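Local coordinates for uncharacterized protein VP1736 (PDB 3LXQ), which is of unknown function but contains a sulfatase-family domain of the alkaline phosphatase superfamily, an alpha/beta fold built around a largely parallel beta-sheet, at residues 78-83 and 364-369. Sequence-based numbering, arbitrary orientation.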
loop_
_atom_site.group_PDB
_atom_site.type_symbol
_atom_site.label_atom_id
_atom_site.label_comp_id
_atom_site.label_asym_id
_atom_site.label_seq_id
_atom_site.Cartn_x
_atom_site.Cartn_y
_atom_site.Cartn_z
ATOM N N PRO A 78 2.582 -3.158 -20.523
ATOM C CA PRO A 78 3.549 -4.259 -20.550
ATOM C C PRO A 78 4.603 -4.101 -19.450
ATOM O O PRO A 78 5.032 -2.985 -19.140
ATOM C CB PRO A 78 4.182 -4.173 -21.954
ATOM C CG PRO A 78 3.707 -2.870 -22.564
ATOM C CD PRO A 78 2.847 -2.143 -21.563
ATOM N N ALA A 79 4.988 -5.219 -18.853
ATOM C CA ALA A 79 5.979 -5.221 -17.792
ATOM C C ALA A 79 7.343 -4.765 -18.300
ATOM O O ALA A 79 7.738 -5.097 -19.419
ATOM C CB ALA A 79 6.082 -6.608 -17.173
ATOM N N THR A 80 8.043 -4.000 -17.462
ATOM C CA THR A 80 9.420 -3.593 -17.712
ATOM C C THR A 80 10.326 -4.811 -17.709
ATOM O O THR A 80 11.037 -5.059 -18.680
ATOM C CB THR A 80 9.878 -2.558 -16.679
ATOM O OG1 THR A 80 9.130 -1.354 -16.879
ATOM C CG2 THR A 80 11.356 -2.251 -16.807
ATOM N N TYR A 81 10.279 -5.592 -16.637
ATOM C CA TYR A 81 11.054 -6.825 -16.579
ATOM C C TYR A 81 10.456 -7.860 -17.529
ATOM O O TYR A 81 9.239 -8.029 -17.584
ATOM C CB TYR A 81 11.120 -7.361 -15.144
ATOM C CG TYR A 81 11.944 -8.622 -15.015
ATOM C CD1 TYR A 81 13.335 -8.588 -15.186
ATOM C CD2 TYR A 81 11.337 -9.852 -14.739
ATOM C CE1 TYR A 81 14.098 -9.741 -15.077
ATOM C CE2 TYR A 81 12.092 -11.009 -14.629
ATOM C CZ TYR A 81 13.474 -10.945 -14.800
ATOM O OH TYR A 81 14.236 -12.090 -14.694
ATOM N N GLN A 82 11.312 -8.537 -18.287
ATOM C CA GLN A 82 10.850 -9.466 -19.321
ATOM C C GLN A 82 11.430 -10.890 -19.219
ATOM O O GLN A 82 11.175 -11.722 -20.086
ATOM C CB GLN A 82 11.073 -8.880 -20.732
ATOM C CG GLN A 82 10.084 -7.747 -21.109
ATOM C CD GLN A 82 8.657 -8.249 -21.329
ATOM O OE1 GLN A 82 8.439 -9.252 -22.013
ATOM N NE2 GLN A 82 7.683 -7.548 -20.756
ATOM N N GLY A 83 12.184 -11.167 -18.153
ATOM C CA GLY A 83 12.695 -12.521 -17.892
ATOM C C GLY A 83 11.630 -13.385 -17.227
ATOM O O GLY A 83 10.478 -12.966 -17.104
ATOM N N GLY A 364 -3.174 3.570 -10.983
ATOM C CA GLY A 364 -1.855 3.779 -10.390
ATOM C C GLY A 364 -0.723 3.598 -11.397
ATOM O O GLY A 364 -0.861 2.870 -12.381
ATOM N N ARG A 365 0.405 4.242 -11.113
ATOM C CA ARG A 365 1.513 4.389 -12.054
ATOM C C ARG A 365 2.481 3.210 -11.953
ATOM O O ARG A 365 2.733 2.689 -10.861
ATOM C CB ARG A 365 2.273 5.681 -11.766
ATOM C CG ARG A 365 1.595 6.961 -12.241
ATOM C CD ARG A 365 0.419 7.413 -11.357
ATOM N NE ARG A 365 -0.106 8.697 -11.832
ATOM C CZ ARG A 365 0.412 9.887 -11.511
ATOM N NH1 ARG A 365 1.445 9.968 -10.677
ATOM N NH2 ARG A 365 -0.113 11.008 -12.021
ATOM N N ASP A 366 2.988 2.787 -13.104
ATOM C CA ASP A 366 4.098 1.841 -13.171
ATOM C C ASP A 366 5.338 2.695 -13.055
ATOM O O ASP A 366 5.746 3.371 -14.005
ATOM C CB ASP A 366 4.074 1.087 -14.497
ATOM C CG ASP A 366 5.285 0.163 -14.695
ATOM O OD1 ASP A 366 6.233 0.172 -13.876
ATOM O OD2 ASP A 366 5.288 -0.585 -15.702
ATOM N N LEU A 367 5.941 2.679 -11.882
ATOM C CA LEU A 367 7.016 3.630 -11.602
ATOM C C LEU A 367 8.386 3.122 -12.048
ATOM O O LEU A 367 9.399 3.780 -11.808
ATOM C CB LEU A 367 7.004 4.045 -10.130
ATOM C CG LEU A 367 5.757 4.850 -9.738
ATOM C CD1 LEU A 367 5.554 4.886 -8.231
ATOM C CD2 LEU A 367 5.762 6.262 -10.347
ATOM N N THR A 368 8.404 1.963 -12.707
ATOM C CA THR A 368 9.611 1.494 -13.377
ATOM C C THR A 368 9.835 2.330 -14.638
ATOM O O THR A 368 10.913 2.299 -15.230
ATOM C CB THR A 368 9.547 0.000 -13.789
ATOM O OG1 THR A 368 8.518 -0.187 -14.766
ATOM C CG2 THR A 368 9.321 -0.918 -12.583
ATOM N N LYS A 369 8.801 3.077 -15.023
ATOM C CA LYS A 369 8.811 3.903 -16.214
ATOM C C LYS A 369 8.818 5.378 -15.827
ATOM O O LYS A 369 8.418 5.719 -14.704
ATOM C CB LYS A 369 7.603 3.567 -17.099
ATOM C CG LYS A 369 7.656 2.125 -17.610
ATOM C CD LYS A 369 6.391 1.712 -18.325
ATOM C CE LYS A 369 6.613 0.363 -18.989
ATOM N NZ LYS A 369 5.334 -0.304 -19.311
#
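An Asx turn inside a type I beta turn, Asp366 to Lys369, presents the polar groups that meet loop 78-83, between strands 75-77 and 87-93, at the surface of this sulfatase-like alpha/beta fold. Lys369 N donating to Asp366 O at 3.2 Å closes the beta turn, and Thr368 N donating to Asp366 OD1 at 3.0 Å makes the Asx turn. Thr368 OG1 reaches Asp366 OD1 at 2.5 Å, a very short bond; both donors come from above the carboxylate plane, about 30° out of it. With chi1 64°, OG1 of Thr368 is wedged between its backbone N and carbonyl carbon, from where it serves the aspartate and still faces loop 78-83. There Thr80 OG1 meets Thr368 OG1 tip to tip at 2.5 Å, again a very short hydrogen bond. Ser352 OG of helix 346-353 hydrogen-bonds both Asp366 OD2 and Thr80 N, so the helix ties both segments together. Lys369, stretched out past CG, passes Thr80 OG1 with its CE at 3.7 Å and runs across Pro78. Lys369 NZ lies 3.6 Å from Asp366 OD2, a long salt bridge that probably helps stabilise the carboxylate's charge. Lys369 NZ also donates to Pro78 O at 2.7 Å, in the carbonyl plane, with a C=O...N angle of 157°.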